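Local coordinates for protein 16S rRNA (adenine(1408)-N(1))-methyltransferase (Catenulispora acidiphila, PDB 4X1O) that probably methylates N1 of adenine 1408 in 16S ribosomal RNA, using S-adenosyl-L-methionine as methyl donor, a modification linked to aminoglycoside resistance, at residues Ala203-Val208 / Thr231-Arg236; Glu123-Met128 / Pro157-Ile162; Lys132-Val137 / Pro172-Asp177; Asp143-Leu148 / Asp193-Leu198. One frame throughout, in Å; residues are numbered along the deposited sequence.

Contact 1: Ala203-Val208 / Thr231-Arg236; sequences ADVRLV and TVLHLR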
loop_
_atom_site.group_PDB
_atom_site.type_symbol
_atom_site.label_atom_id
_atom_site.label_comp_id
_atom_site.label_asym_id
_atom_site.label_seq_id
_atom_site.Cartn_x
_atom_site.Cartn_y
_atom_site.Cartn_z
ATOM N N ALA A 203 10.688 9.989 -8.965
ATOM C CA ALA A 203 11.716 9.452 -9.862
ATOM C C ALA A 203 11.180 9.090 -11.245
ATOM O O ALA A 203 11.903 9.178 -12.247
ATOM C CB ALA A 203 12.371 8.229 -9.229
ATOM N N ASP A 204 9.935 8.643 -11.295
ATOM C CA ASP A 204 9.373 8.150 -12.554
ATOM C C ASP A 204 7.859 8.192 -12.470
ATOM O O ASP A 204 7.276 7.849 -11.446
ATOM C CB ASP A 204 9.854 6.716 -12.842
ATOM C CG ASP A 204 9.509 6.241 -14.263
ATOM O OD1 ASP A 204 8.377 5.744 -14.497
ATOM O OD2 ASP A 204 10.388 6.344 -15.140
ATOM N N VAL A 205 7.229 8.633 -13.551
ATOM C CA VAL A 205 5.779 8.586 -13.665
ATOM C C VAL A 205 5.444 8.135 -15.073
ATOM O O VAL A 205 5.882 8.757 -16.048
ATOM C CB VAL A 205 5.094 9.961 -13.438
ATOM C CG1 VAL A 205 3.598 9.787 -13.425
ATOM C CG2 VAL A 205 5.582 10.630 -12.143
ATOM N N ARG A 206 4.688 7.050 -15.192
ATOM C CA ARG A 206 4.337 6.567 -16.523
ATOM C C ARG A 206 3.078 5.745 -16.476
ATOM O O ARG A 206 2.710 5.201 -15.432
ATOM C CB ARG A 206 5.465 5.718 -17.135
ATOM C CG ARG A 206 5.632 4.350 -16.457
ATOM C CD ARG A 206 6.714 3.511 -17.113
ATOM N NE ARG A 206 8.054 4.069 -16.916
ATOM C CZ ARG A 206 9.148 3.565 -17.467
ATOM N NH1 ARG A 206 9.052 2.494 -18.242
ATOM N NH2 ARG A 206 10.339 4.125 -17.243
ATOM N N LEU A 207 2.430 5.644 -17.633
ATOM C CA LEU A 207 1.376 4.670 -17.825
ATOM C C LEU A 207 1.993 3.349 -18.218
ATOM O O LEU A 207 2.954 3.300 -18.990
ATOM C CB LEU A 207 0.380 5.120 -18.900
ATOM C CG LEU A 207 -0.505 6.303 -18.535
ATOM C CD1 LEU A 207 -1.383 6.664 -19.715
ATOM C CD2 LEU A 207 -1.368 5.950 -17.326
ATOM N N VAL A 208 1.433 2.267 -17.691
ATOM C CA VAL A 208 1.868 0.951 -18.104
ATOM C C VAL A 208 0.621 0.183 -18.549
ATOM O O VAL A 208 -0.093 -0.406 -17.728
ATOM C CB VAL A 208 2.616 0.208 -16.984
ATOM C CG1 VAL A 208 3.110 -1.122 -17.491
ATOM C CG2 VAL A 208 3.786 1.051 -16.447
ATOM N N THR A 231 -4.651 -0.670 -17.640
ATOM C CA THR A 231 -3.631 0.351 -17.718
ATOM C C THR A 231 -3.446 0.952 -16.341
ATOM O O THR A 231 -4.413 1.361 -15.698
ATOM C CB THR A 231 -4.009 1.449 -18.706
ATOM O OG1 THR A 231 -4.180 0.872 -20.007
ATOM C CG2 THR A 231 -2.914 2.491 -18.761
ATOM N N VAL A 232 -2.204 1.001 -15.888
ATOM C CA VAL A 232 -1.901 1.507 -14.567
ATOM C C VAL A 232 -1.067 2.764 -14.653
ATOM O O VAL A 232 -0.100 2.805 -15.403
ATOM C CB VAL A 232 -1.164 0.433 -13.737
ATOM C CG1 VAL A 232 -0.594 1.018 -12.438
ATOM C CG2 VAL A 232 -2.109 -0.715 -13.458
ATOM N N LEU A 233 -1.449 3.783 -13.889
ATOM C CA LEU A 233 -0.589 4.943 -13.694
ATOM C C LEU A 233 0.367 4.598 -12.570
ATOM O O LEU A 233 -0.055 4.293 -11.455
ATOM C CB LEU A 233 -1.398 6.189 -13.362
ATOM C CG LEU A 233 -0.610 7.452 -13.024
ATOM C CD1 LEU A 233 0.190 7.930 -14.217
ATOM C CD2 LEU A 233 -1.554 8.542 -12.528
ATOM N N HIS A 234 1.654 4.607 -12.882
ATOM C CA HIS A 234 2.650 4.195 -11.920
ATOM C C HIS A 234 3.538 5.360 -11.558
ATOM O O HIS A 234 4.099 6.008 -12.437
ATOM C CB HIS A 234 3.489 3.045 -12.482
ATOM C CG HIS A 234 4.345 2.374 -11.458
ATOM N ND1 HIS A 234 5.660 2.729 -11.239
ATOM C CD2 HIS A 234 4.071 1.383 -10.578
ATOM C CE1 HIS A 234 6.159 1.980 -10.274
ATOM N NE2 HIS A 234 5.217 1.154 -9.854
ATOM N N LEU A 235 3.654 5.629 -10.265
ATOM C CA LEU A 235 4.524 6.683 -9.783
ATOM C C LEU A 235 5.537 6.080 -8.844
ATOM O O LEU A 235 5.171 5.302 -7.970
ATOM C CB LEU A 235 3.730 7.767 -9.058
ATOM C CG LEU A 235 4.487 9.005 -8.564
ATOM C CD1 LEU A 235 3.563 10.207 -8.619
ATOM C CD2 LEU A 235 5.040 8.826 -7.146
ATOM N N ARG A 236 6.799 6.438 -9.027
ATOM C CA ARG A 236 7.833 6.032 -8.089
ATOM C C ARG A 236 8.498 7.267 -7.512
ATOM O O ARG A 236 8.775 8.230 -8.237
ATOM C CB ARG A 236 8.869 5.136 -8.776
ATOM C CG ARG A 236 9.918 4.572 -7.809
ATOM C CD ARG A 236 10.892 3.604 -8.490
ATOM N NE ARG A 236 11.883 4.289 -9.316
ATOM C CZ ARG A 236 11.895 4.265 -10.645
ATOM N NH1 ARG A 236 10.968 3.582 -11.302
ATOM N NH2 ARG A 236 12.835 4.918 -11.318
HETATM O O HOH W 1 6.887 4.727 -12.773
HETATM O O HOH W 2 12.990 5.765 -14.516
#

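Contact 2: Glu123-Met128 / Pro157-Ile162; sequences EVMVLM and PLEISI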
loop_
_atom_site.group_PDB
_atom_site.type_symbol
_atom_site.label_atom_id
_atom_site.label_comp_id
_atom_site.label_asym_id
_atom_site.label_seq_id
_atom_site.Cartn_x
_atom_site.Cartn_y
_atom_site.Cartn_z
ATOM N N GLU A 123 10.382 0.064 2.045
ATOM C CA GLU A 123 9.651 0.290 0.801
ATOM C C GLU A 123 8.198 0.470 1.133
ATOM O O GLU A 123 7.675 -0.239 1.992
ATOM C CB GLU A 123 9.835 -0.888 -0.153
ATOM C CG GLU A 123 9.143 -0.751 -1.481
ATOM C CD GLU A 123 9.534 -1.885 -2.423
ATOM O OE1 GLU A 123 10.137 -2.876 -1.953
ATOM O OE2 GLU A 123 9.256 -1.785 -3.630
ATOM N N VAL A 124 7.541 1.417 0.468
ATOM C CA VAL A 124 6.126 1.665 0.720
ATOM C C VAL A 124 5.385 1.460 -0.578
ATOM O O VAL A 124 5.784 1.991 -1.611
ATOM C CB VAL A 124 5.881 3.080 1.255
ATOM C CG1 VAL A 124 4.379 3.345 1.431
ATOM C CG2 VAL A 124 6.674 3.290 2.557
ATOM N N MET A 125 4.326 0.668 -0.550
ATOM C CA MET A 125 3.573 0.417 -1.773
ATOM C C MET A 125 2.136 0.833 -1.591
ATOM O O MET A 125 1.497 0.450 -0.606
ATOM C CB MET A 125 3.631 -1.066 -2.173
ATOM C CG MET A 125 5.011 -1.532 -2.630
ATOM S SD MET A 125 4.856 -3.230 -3.265
ATOM C CE MET A 125 4.930 -2.932 -5.031
ATOM N N VAL A 126 1.627 1.616 -2.540
ATOM C CA VAL A 126 0.213 1.983 -2.543
ATOM C C VAL A 126 -0.410 1.389 -3.787
ATOM O O VAL A 126 -0.286 1.939 -4.872
ATOM C CB VAL A 126 0.032 3.515 -2.506
ATOM C CG1 VAL A 126 -1.448 3.898 -2.552
ATOM C CG2 VAL A 126 0.709 4.102 -1.263
ATOM N N LEU A 127 -1.054 0.234 -3.649
ATOM C CA LEU A 127 -1.510 -0.484 -4.826
ATOM C C LEU A 127 -3.032 -0.432 -4.944
ATOM O O LEU A 127 -3.754 -0.811 -4.016
ATOM C CB LEU A 127 -1.018 -1.939 -4.780
ATOM C CG LEU A 127 0.476 -2.153 -4.504
ATOM C CD1 LEU A 127 0.798 -3.648 -4.445
ATOM C CD2 LEU A 127 1.349 -1.449 -5.550
ATOM N N MET A 128 -3.528 0.052 -6.079
ATOM C CA MET A 128 -4.984 0.151 -6.273
ATOM C C MET A 128 -5.726 0.810 -5.092
ATOM O O MET A 128 -6.638 0.220 -4.510
ATOM C CB MET A 128 -5.577 -1.240 -6.515
ATOM C CG MET A 128 -5.075 -1.915 -7.784
ATOM S SD MET A 128 -5.753 -1.153 -9.271
ATOM C CE MET A 128 -7.500 -1.463 -9.025
ATOM N N PRO A 157 11.881 3.559 -1.356
ATOM C CA PRO A 157 11.038 3.883 -2.509
ATOM C C PRO A 157 9.564 3.853 -2.144
ATOM O O PRO A 157 9.126 3.088 -1.273
ATOM C CB PRO A 157 11.349 2.773 -3.525
ATOM C CG PRO A 157 12.392 1.915 -2.908
ATOM C CD PRO A 157 12.449 2.204 -1.445
ATOM N N LEU A 158 8.813 4.729 -2.795
ATOM C CA LEU A 158 7.369 4.684 -2.746
ATOM C C LEU A 158 6.890 4.310 -4.130
ATOM O O LEU A 158 7.330 4.887 -5.112
ATOM C CB LEU A 158 6.786 6.014 -2.314
ATOM C CG LEU A 158 5.295 6.229 -2.589
ATOM C CD1 LEU A 158 4.410 5.442 -1.623
ATOM C CD2 LEU A 158 4.993 7.710 -2.504
ATOM N N GLU A 159 6.014 3.320 -4.220
ATOM C CA GLU A 159 5.484 2.924 -5.523
ATOM C C GLU A 159 3.982 3.057 -5.431
ATOM O O GLU A 159 3.369 2.464 -4.551
ATOM C CB GLU A 159 5.869 1.494 -5.894
ATOM C CG GLU A 159 7.314 1.325 -6.325
ATOM C CD GLU A 159 8.098 0.464 -5.363
ATOM O OE1 GLU A 159 7.559 0.153 -4.279
ATOM O OE2 GLU A 159 9.246 0.093 -5.692
ATOM N N ILE A 160 3.393 3.866 -6.307
ATOM C CA ILE A 160 1.948 4.036 -6.326
ATOM C C ILE A 160 1.444 3.485 -7.645
ATOM O O ILE A 160 2.021 3.770 -8.694
ATOM C CB ILE A 160 1.534 5.506 -6.181
ATOM C CG1 ILE A 160 2.015 6.077 -4.849
ATOM C CG2 ILE A 160 0.021 5.662 -6.310
ATOM C CD1 ILE A 160 1.856 7.594 -4.786
ATOM N N SER A 161 0.388 2.682 -7.591
ATOM C CA SER A 161 -0.164 2.077 -8.799
ATOM C C SER A 161 -1.650 2.322 -8.811
ATOM O O SER A 161 -2.384 1.812 -7.952
ATOM C CB SER A 161 0.125 0.569 -8.862
ATOM O OG SER A 161 1.490 0.307 -9.149
ATOM N N ILE A 162 -2.105 3.118 -9.768
ATOM C CA ILE A 162 -3.526 3.439 -9.854
ATOM C C ILE A 162 -4.082 2.956 -11.190
ATOM O O ILE A 162 -3.588 3.335 -12.241
ATOM C CB ILE A 162 -3.761 4.962 -9.703
ATOM C CG1 ILE A 162 -3.264 5.463 -8.340
ATOM C CG2 ILE A 162 -5.241 5.312 -9.887
ATOM C CD1 ILE A 162 -3.150 6.964 -8.261
#

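Contact 3: Lys132-Val137 / Pro172-Asp177; sequences KLLRGV and PLEIRD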
loop_
_atom_site.group_PDB
_atom_site.type_symbol
_atom_site.label_atom_id
_atom_site.label_comp_id
_atom_site.label_asym_id
_atom_site.label_seq_id
_atom_site.Cartn_x
_atom_site.Cartn_y
_atom_site.Cartn_z
ATOM N N LYS A 132 -10.245 7.791 0.719
ATOM C CA LYS A 132 -9.398 8.911 1.115
ATOM C C LYS A 132 -7.945 8.732 0.658
ATOM O O LYS A 132 -7.254 9.692 0.296
ATOM C CB LYS A 132 -9.453 9.084 2.636
ATOM C CG LYS A 132 -8.661 10.264 3.142
ATOM C CD LYS A 132 -9.408 10.943 4.278
ATOM C CE LYS A 132 -9.156 12.437 4.277
ATOM N NZ LYS A 132 -7.723 12.710 4.554
ATOM N N LEU A 133 -7.467 7.495 0.679
ATOM C CA LEU A 133 -6.107 7.239 0.227
ATOM C C LEU A 133 -5.951 7.586 -1.252
ATOM O O LEU A 133 -4.986 8.240 -1.639
ATOM C CB LEU A 133 -5.732 5.766 0.498
ATOM C CG LEU A 133 -4.347 5.319 0.024
ATOM C CD1 LEU A 133 -3.257 6.130 0.705
ATOM C CD2 LEU A 133 -4.155 3.825 0.290
ATOM N N LEU A 134 -6.904 7.154 -2.071
ATOM C CA LEU A 134 -6.878 7.445 -3.494
ATOM C C LEU A 134 -6.963 8.960 -3.746
ATOM O O LEU A 134 -6.142 9.540 -4.471
ATOM C CB LEU A 134 -8.033 6.733 -4.198
ATOM C CG LEU A 134 -8.286 7.102 -5.659
ATOM C CD1 LEU A 134 -7.050 6.798 -6.510
ATOM C CD2 LEU A 134 -9.507 6.366 -6.180
ATOM N N ARG A 135 -7.955 9.590 -3.133
ATOM C CA ARG A 135 -8.172 11.017 -3.334
ATOM C C ARG A 135 -6.959 11.798 -2.852
ATOM O O ARG A 135 -6.522 12.748 -3.506
ATOM C CB ARG A 135 -9.436 11.486 -2.610
ATOM C CG ARG A 135 -9.765 12.953 -2.858
ATOM C CD ARG A 135 -11.120 13.272 -2.240
ATOM N NE ARG A 135 -11.524 14.658 -2.457
ATOM C CZ ARG A 135 -12.135 15.102 -3.549
ATOM N NH1 ARG A 135 -12.411 14.276 -4.549
ATOM N NH2 ARG A 135 -12.472 16.389 -3.631
ATOM N N GLY A 136 -6.386 11.357 -1.739
ATOM C CA GLY A 136 -5.201 11.997 -1.191
ATOM C C GLY A 136 -3.982 11.936 -2.094
ATOM O O GLY A 136 -3.233 12.901 -2.229
ATOM N N VAL A 137 -3.774 10.789 -2.716
ATOM C CA VAL A 137 -2.648 10.624 -3.603
ATOM C C VAL A 137 -2.855 11.440 -4.870
ATOM O O VAL A 137 -1.930 12.061 -5.367
ATOM C CB VAL A 137 -2.422 9.144 -3.936
ATOM C CG1 VAL A 137 -1.551 8.997 -5.161
ATOM C CG2 VAL A 137 -1.807 8.437 -2.708
ATOM N N PRO A 172 -15.886 6.595 -9.466
ATOM C CA PRO A 172 -16.119 6.591 -8.015
ATOM C C PRO A 172 -16.209 7.995 -7.426
ATOM O O PRO A 172 -15.468 8.894 -7.830
ATOM C CB PRO A 172 -14.890 5.864 -7.456
ATOM C CG PRO A 172 -14.365 5.059 -8.610
ATOM C CD PRO A 172 -14.667 5.857 -9.833
ATOM N N LEU A 173 -17.102 8.159 -6.450
ATOM C CA LEU A 173 -17.341 9.454 -5.828
ATOM C C LEU A 173 -16.088 10.175 -5.349
ATOM O O LEU A 173 -16.008 11.409 -5.432
ATOM C CB LEU A 173 -18.306 9.263 -4.647
ATOM C CG LEU A 173 -18.788 10.531 -3.941
ATOM C CD1 LEU A 173 -19.485 11.464 -4.926
ATOM C CD2 LEU A 173 -19.729 10.138 -2.824
ATOM N N GLU A 174 -15.103 9.427 -4.851
ATOM C CA GLU A 174 -13.942 10.065 -4.248
ATOM C C GLU A 174 -13.052 10.788 -5.262
ATOM O O GLU A 174 -12.195 11.573 -4.867
ATOM C CB GLU A 174 -13.117 9.041 -3.443
ATOM C CG GLU A 174 -12.630 7.822 -4.220
ATOM C CD GLU A 174 -13.548 6.606 -4.061
ATOM O OE1 GLU A 174 -14.789 6.744 -4.208
ATOM O OE2 GLU A 174 -13.020 5.499 -3.781
ATOM N N ILE A 175 -13.250 10.544 -6.554
ATOM C CA ILE A 175 -12.483 11.296 -7.548
ATOM C C ILE A 175 -13.327 11.896 -8.658
ATOM O O ILE A 175 -12.768 12.424 -9.619
ATOM C CB ILE A 175 -11.404 10.429 -8.219
ATOM C CG1 ILE A 175 -12.056 9.200 -8.864
ATOM C CG2 ILE A 175 -10.326 10.045 -7.205
ATOM C CD1 ILE A 175 -11.241 8.559 -9.924
ATOM N N ARG A 176 -14.654 11.847 -8.551
ATOM C CA ARG A 176 -15.447 12.163 -9.736
ATOM C C ARG A 176 -15.459 13.659 -10.037
ATOM O O ARG A 176 -15.808 14.061 -11.142
ATOM C CB ARG A 176 -16.874 11.635 -9.615
ATOM C CG ARG A 176 -17.749 12.341 -8.607
ATOM C CD ARG A 176 -19.101 11.631 -8.518
ATOM N NE ARG A 176 -19.892 11.793 -9.732
ATOM C CZ ARG A 176 -20.856 12.695 -9.872
ATOM N NH1 ARG A 176 -21.159 13.505 -8.863
ATOM N NH2 ARG A 176 -21.525 12.784 -11.011
ATOM N N ASP A 177 -15.064 14.474 -9.064
ATOM C CA ASP A 177 -14.955 15.915 -9.281
ATOM C C ASP A 177 -13.568 16.314 -9.765
ATOM O O ASP A 177 -13.312 17.500 -10.001
ATOM C CB ASP A 177 -15.293 16.691 -8.000
ATOM C CG ASP A 177 -14.374 16.336 -6.833
ATOM O OD1 ASP A 177 -14.225 15.123 -6.536
ATOM O OD2 ASP A 177 -13.817 17.270 -6.207
#

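Contact 4: Asp143-Leu148 / Asp193-Leu198; sequences DVLSGL and DRLAAL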
loop_
_atom_site.group_PDB
_atom_site.type_symbol
_atom_site.label_atom_id
_atom_site.label_comp_id
_atom_site.label_asym_id
_atom_site.label_seq_id
_atom_site.Cartn_x
_atom_site.Cartn_y
_atom_site.Cartn_z
ATOM N N ASP A 143 -2.092 15.442 4.547
ATOM C CA ASP A 143 -2.196 14.450 5.619
ATOM C C ASP A 143 -1.908 13.020 5.121
ATOM O O ASP A 143 -1.268 12.226 5.824
ATOM C CB ASP A 143 -3.563 14.526 6.310
ATOM C CG ASP A 143 -4.727 14.417 5.346
ATOM O OD1 ASP A 143 -4.510 14.502 4.119
ATOM O OD2 ASP A 143 -5.869 14.261 5.829
ATOM N N VAL A 144 -2.338 12.704 3.905
ATOM C CA VAL A 144 -2.063 11.385 3.322
ATOM C C VAL A 144 -0.592 11.230 2.898
ATOM O O VAL A 144 0.055 10.214 3.195
ATOM C CB VAL A 144 -2.984 11.120 2.112
ATOM C CG1 VAL A 144 -2.596 9.827 1.400
ATOM C CG2 VAL A 144 -4.453 11.084 2.558
ATOM N N LEU A 145 -0.051 12.242 2.228
ATOM C CA LEU A 145 1.348 12.179 1.791
ATOM C C LEU A 145 2.315 12.143 2.975
ATOM O O LEU A 145 3.341 11.461 2.928
ATOM C CB LEU A 145 1.696 13.373 0.905
ATOM C CG LEU A 145 1.562 13.218 -0.612
ATOM C CD1 LEU A 145 0.281 12.517 -1.008
ATOM C CD2 LEU A 145 1.702 14.588 -1.305
ATOM N N SER A 146 1.998 12.908 4.013
ATOM C CA SER A 146 2.823 12.951 5.209
ATOM C C SER A 146 2.750 11.627 5.952
ATOM O O SER A 146 3.744 11.179 6.503
ATOM C CB SER A 146 2.400 14.096 6.137
ATOM O OG SER A 146 2.792 15.335 5.573
ATOM N N GLY A 147 1.566 11.017 5.970
ATOM C CA GLY A 147 1.396 9.723 6.608
ATOM C C GLY A 147 2.230 8.664 5.921
ATOM O O GLY A 147 2.889 7.846 6.575
ATOM N N LEU A 148 2.201 8.671 4.592
ATOM C CA LEU A 148 3.033 7.760 3.813
ATOM C C LEU A 148 4.514 7.986 4.117
ATOM O O LEU A 148 5.265 7.032 4.328
ATOM C CB LEU A 148 2.766 7.942 2.326
ATOM C CG LEU A 148 1.384 7.507 1.846
ATOM C CD1 LEU A 148 1.195 7.942 0.406
ATOM C CD2 LEU A 148 1.252 5.992 1.980
ATOM N N ASP A 193 5.537 18.575 -7.120
ATOM C CA ASP A 193 6.123 19.507 -6.170
ATOM C C ASP A 193 5.559 19.312 -4.771
ATOM O O ASP A 193 6.306 19.460 -3.802
ATOM C CB ASP A 193 5.948 20.947 -6.661
ATOM C CG ASP A 193 6.581 21.167 -8.023
ATOM O OD1 ASP A 193 7.784 20.856 -8.174
ATOM O OD2 ASP A 193 5.892 21.663 -8.938
ATOM N N ARG A 194 4.271 18.967 -4.651
ATOM C CA ARG A 194 3.709 18.674 -3.325
ATOM C C ARG A 194 4.360 17.445 -2.724
ATOM O O ARG A 194 4.633 17.414 -1.518
ATOM C CB ARG A 194 2.183 18.498 -3.383
ATOM C CG ARG A 194 1.480 19.850 -3.540
ATOM C CD ARG A 194 -0.022 19.782 -3.317
ATOM N NE ARG A 194 -0.732 19.096 -4.388
ATOM C CZ ARG A 194 -0.978 19.628 -5.578
ATOM N NH1 ARG A 194 -0.550 20.854 -5.854
ATOM N NH2 ARG A 194 -1.645 18.933 -6.493
ATOM N N LEU A 195 4.620 16.442 -3.559
ATOM C CA LEU A 195 5.315 15.245 -3.103
ATOM C C LEU A 195 6.699 15.629 -2.603
ATOM O O LEU A 195 7.080 15.266 -1.495
ATOM C CB LEU A 195 5.396 14.203 -4.216
ATOM C CG LEU A 195 4.114 13.375 -4.388
ATOM C CD1 LEU A 195 4.064 12.760 -5.786
ATOM C CD2 LEU A 195 4.045 12.294 -3.339
ATOM N N ALA A 196 7.441 16.400 -3.396
ATOM C CA ALA A 196 8.790 16.764 -2.976
ATOM C C ALA A 196 8.768 17.532 -1.656
ATOM O O ALA A 196 9.607 17.289 -0.777
ATOM C CB ALA A 196 9.489 17.575 -4.051
ATOM N N ALA A 197 7.800 18.432 -1.503
ATOM C CA ALA A 197 7.720 19.247 -0.294
ATOM C C ALA A 197 7.518 18.379 0.948
ATOM O O ALA A 197 7.998 18.701 2.042
ATOM C CB ALA A 197 6.596 20.260 -0.407
ATOM N N LEU A 198 6.808 17.276 0.781
ATOM C CA LEU A 198 6.504 16.441 1.930
ATOM C C LEU A 198 7.462 15.267 2.061
ATOM O O LEU A 198 7.247 14.374 2.869
ATOM C CB LEU A 198 5.057 15.963 1.848
ATOM C CG LEU A 198 4.117 17.141 2.153
ATOM C CD1 LEU A 198 2.668 16.785 1.892
ATOM C CD2 LEU A 198 4.298 17.603 3.596
HETATM O O HOH W 3 6.008 14.780 5.306
#

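Contact 1: Ala203-Val208 / Thr231-Arg236
Arg236 folds its long side chain back over Ala203 and Asp204 where two antiparallel strands meet. Its CB lies 4.1 Å from Asp204 O, and the aliphatic part runs straight out before bending at the third torsion (75°). That bend turns the head back to the partner strand: NE comes near the methyl of Ala203, CZ passes over CB of Asp204, and NH1 approaches the same Asp204 CB at 3.7 Å, so that one face of the guanidinium rests on Asp204. At the tip, NH2 makes a weak bond to a water, which donates to Asp204 OD2.

The backbone beneath is a classic beta bulge. Ala203 N (2.7 Å) and Asp204 N (3.3 Å) both donate to Arg236 O, from the same face of its plane. Aspartate suits the place, since its short carboxylate also receives Arg206 side-on, NE reaching OD1 at 3.0 Å and NH2 reaching OD2. A second water joins Asp204 OD1 to ND1 and O of His234.

Asp204, Arg206, His234 and Arg236 make one face largely polar, though Val208 and Val232 share it, while Val205, Leu207, Leu233 and Leu235 make the other apolar, Val205 CG1 meeting Leu233 CD1 at 4.0 Å. Helix 183-188 packs on that apolar face through Pro183 and Val186, and strand 157-163 flanks segment 231-236, leaving 200-212 as one edge strand of the main sheet.

Contact 2: Glu123-Met128 / Pro157-Ile162
Glu123 reaches Glu159 because its CG stands opposite the backbone N (chi1 -179°) and the chain beyond runs extended, whereas Glu159 swings its carboxylate across to meet it through a bend at the second torsion (115°). The two side chains cross at about a right angle with their carboxylate planes 51° apart, and OE2 of Glu123 lies 2.7 Å from OE1 of Glu159. Arg49 on strand 49-54 forms a salt bridge with Glu123 OE1, probably offsetting part of the negative charge, and Glu159 OE1 also lies 3.5 Å from CG of Met125, whose unbranched chain crosses that of Glu159 obliquely.

Beneath these side chains the two strands run parallel. Val124 N bonds to Pro157 O, Val126 N to Glu159 O at 2.8 Å, and Ser161 N to Val126 O at 2.9 Å. Strands 123-127 and 157-163 are the fourth and fifth of the 3-2-1-4-5-7-6 sheet of a Rossmann-like class I methyltransferase, and helices 131-139 and 142-151 make the crossover between them.

Those helices cover the face bearing Val124, Val126, Leu158 and Ile160, where beta-branched valine and isoleucine suit a strand and all four side chains suit an apolar core. Leu158 CD1 wedges against Val124 CG1 at 3.7 Å and also touches Val126 CG2 at 4.0 Å, while CB of Val126 rests on CG1 of Ile160. Past the strand's end, Met128 N bonds to Ser161 O at 2.8 Å, and the Met128 side chain packs near Ser217, which binds S-adenosyl-L-homocysteine.

Contact 3: Lys132-Val137 / Pro172-Asp177
The guanidinium of Arg135 and the carboxylate of Asp177 lie nearly coplanar, their planes 20° apart, and meet end-on. NH1 donates to OD1 at 2.8 Å and NH2 to OD2 at 3.0 Å, each oxygen using its syn lone pair, which makes a two-pronged salt bridge in which neither group can easily rotate. NH1 spends its other hydrogen on the backbone, reaching Glu174 O at 2.7 Å. This bond is in the plane of the guanidinium, yet it comes down on the carbonyl from above, 52° out of the carbonyl plane. Arginine suits the position because its chain, extended from CG to NE, spans the distance from helix to loop while its flat head can offer N-H groups from two edges at once, the end to Asp177 and the CD side to Glu174 O.

Beside this polar pair lies an apolar patch. Leu134 crosses Ile175 and Glu174 at about right angles: its CG sits 3.9 Å from Ile175 CG2, and its CD2 touches the aliphatic CG of Glu174 at 4.0 Å. Ile175 and Leu134 are both buried, as suits their apolar side chains, whereas Arg135 and Asp177 are nearer the surface. The carboxylate of Glu174 turns to the start of the helix, where OE2 accepts a hydrogen bond from Gly131 N, so the loop holds the helix at both its first turn and its flank.

Residues 172-177 belong to the long connection between strand 157-163 and helix 183-188, fastened here to helix 131-139, which follows the fourth core strand of the methyltransferase fold and carries Leu133 of the S-adenosyl-L-methionine site.

Contact 4: Asp143-Leu148 / Asp193-Leu198
Helix-to-helix packing on one flank of the methyltransferase sheet brings Leu145 of helix 142-151 against Leu195 and Leu198 at the end of helix 191-197. Leu145 points to the other segment and crosses both leucines at about right angles. Its CB meets CD1 of Leu198 at 3.7 Å, its CG meets CD2 of Leu195 at 3.8 Å, and its own CD2 sits between the two, 4.0 Å from Leu198 CD1. An unusual first torsion of Leu145, -93°, sets the branch where it can touch both partners.

Both helices rest on the same side of the central sheet, as is usual in the layered Rossmann-like fold, with Leu148 of the first on Val124 and Val126 and Leu195 of the second on Trp200 and Val202. Leucine suits the buried positions Leu145 and Leu195, being apolar and branched at CG, so that each can present methyls to more than one neighbour.

Nearer the solvent the chemistry turns mixed. Ser146 lays its hydroxyl OG 3.4 Å from CD2 of Leu198, and a water bridges the pair, lying 3.3 Å from Ser146 OG and donating to Leu198 O at 2.8 Å. Leu198 is the first residue to depart from helical geometry, so its carbonyl, at the end of the helix, is readily reached by water. Arg194, at the margin of the contact, sends its guanidinium to the carbonyls of Leu139 and Thr189.

In the fold
Contacts 1 and 2 are parts of one sheet, their centres 10 Å apart, joined where Leu233 N lies 2.7 Å from Ile162 O and Leu235 O 2.8 Å from Ile160 N. Contacts 3 and 4 interlock with contact 2 along the chain and cover one face of it: Val137 CG1 packs 3.7 Å from Ile160 CD1, and Leu148 CD2 3.8 Å from Val126 CG2. They are tied to each other by Lys132 NZ and Asp143 OD2, a 2.7 Å salt bridge. Contact 4 also reaches contact 1 through Leu195 and Leu235. Cofactor-binding Leu133 lies within contact 3, its side chain about 4 Å from that of Val126 in contact 2.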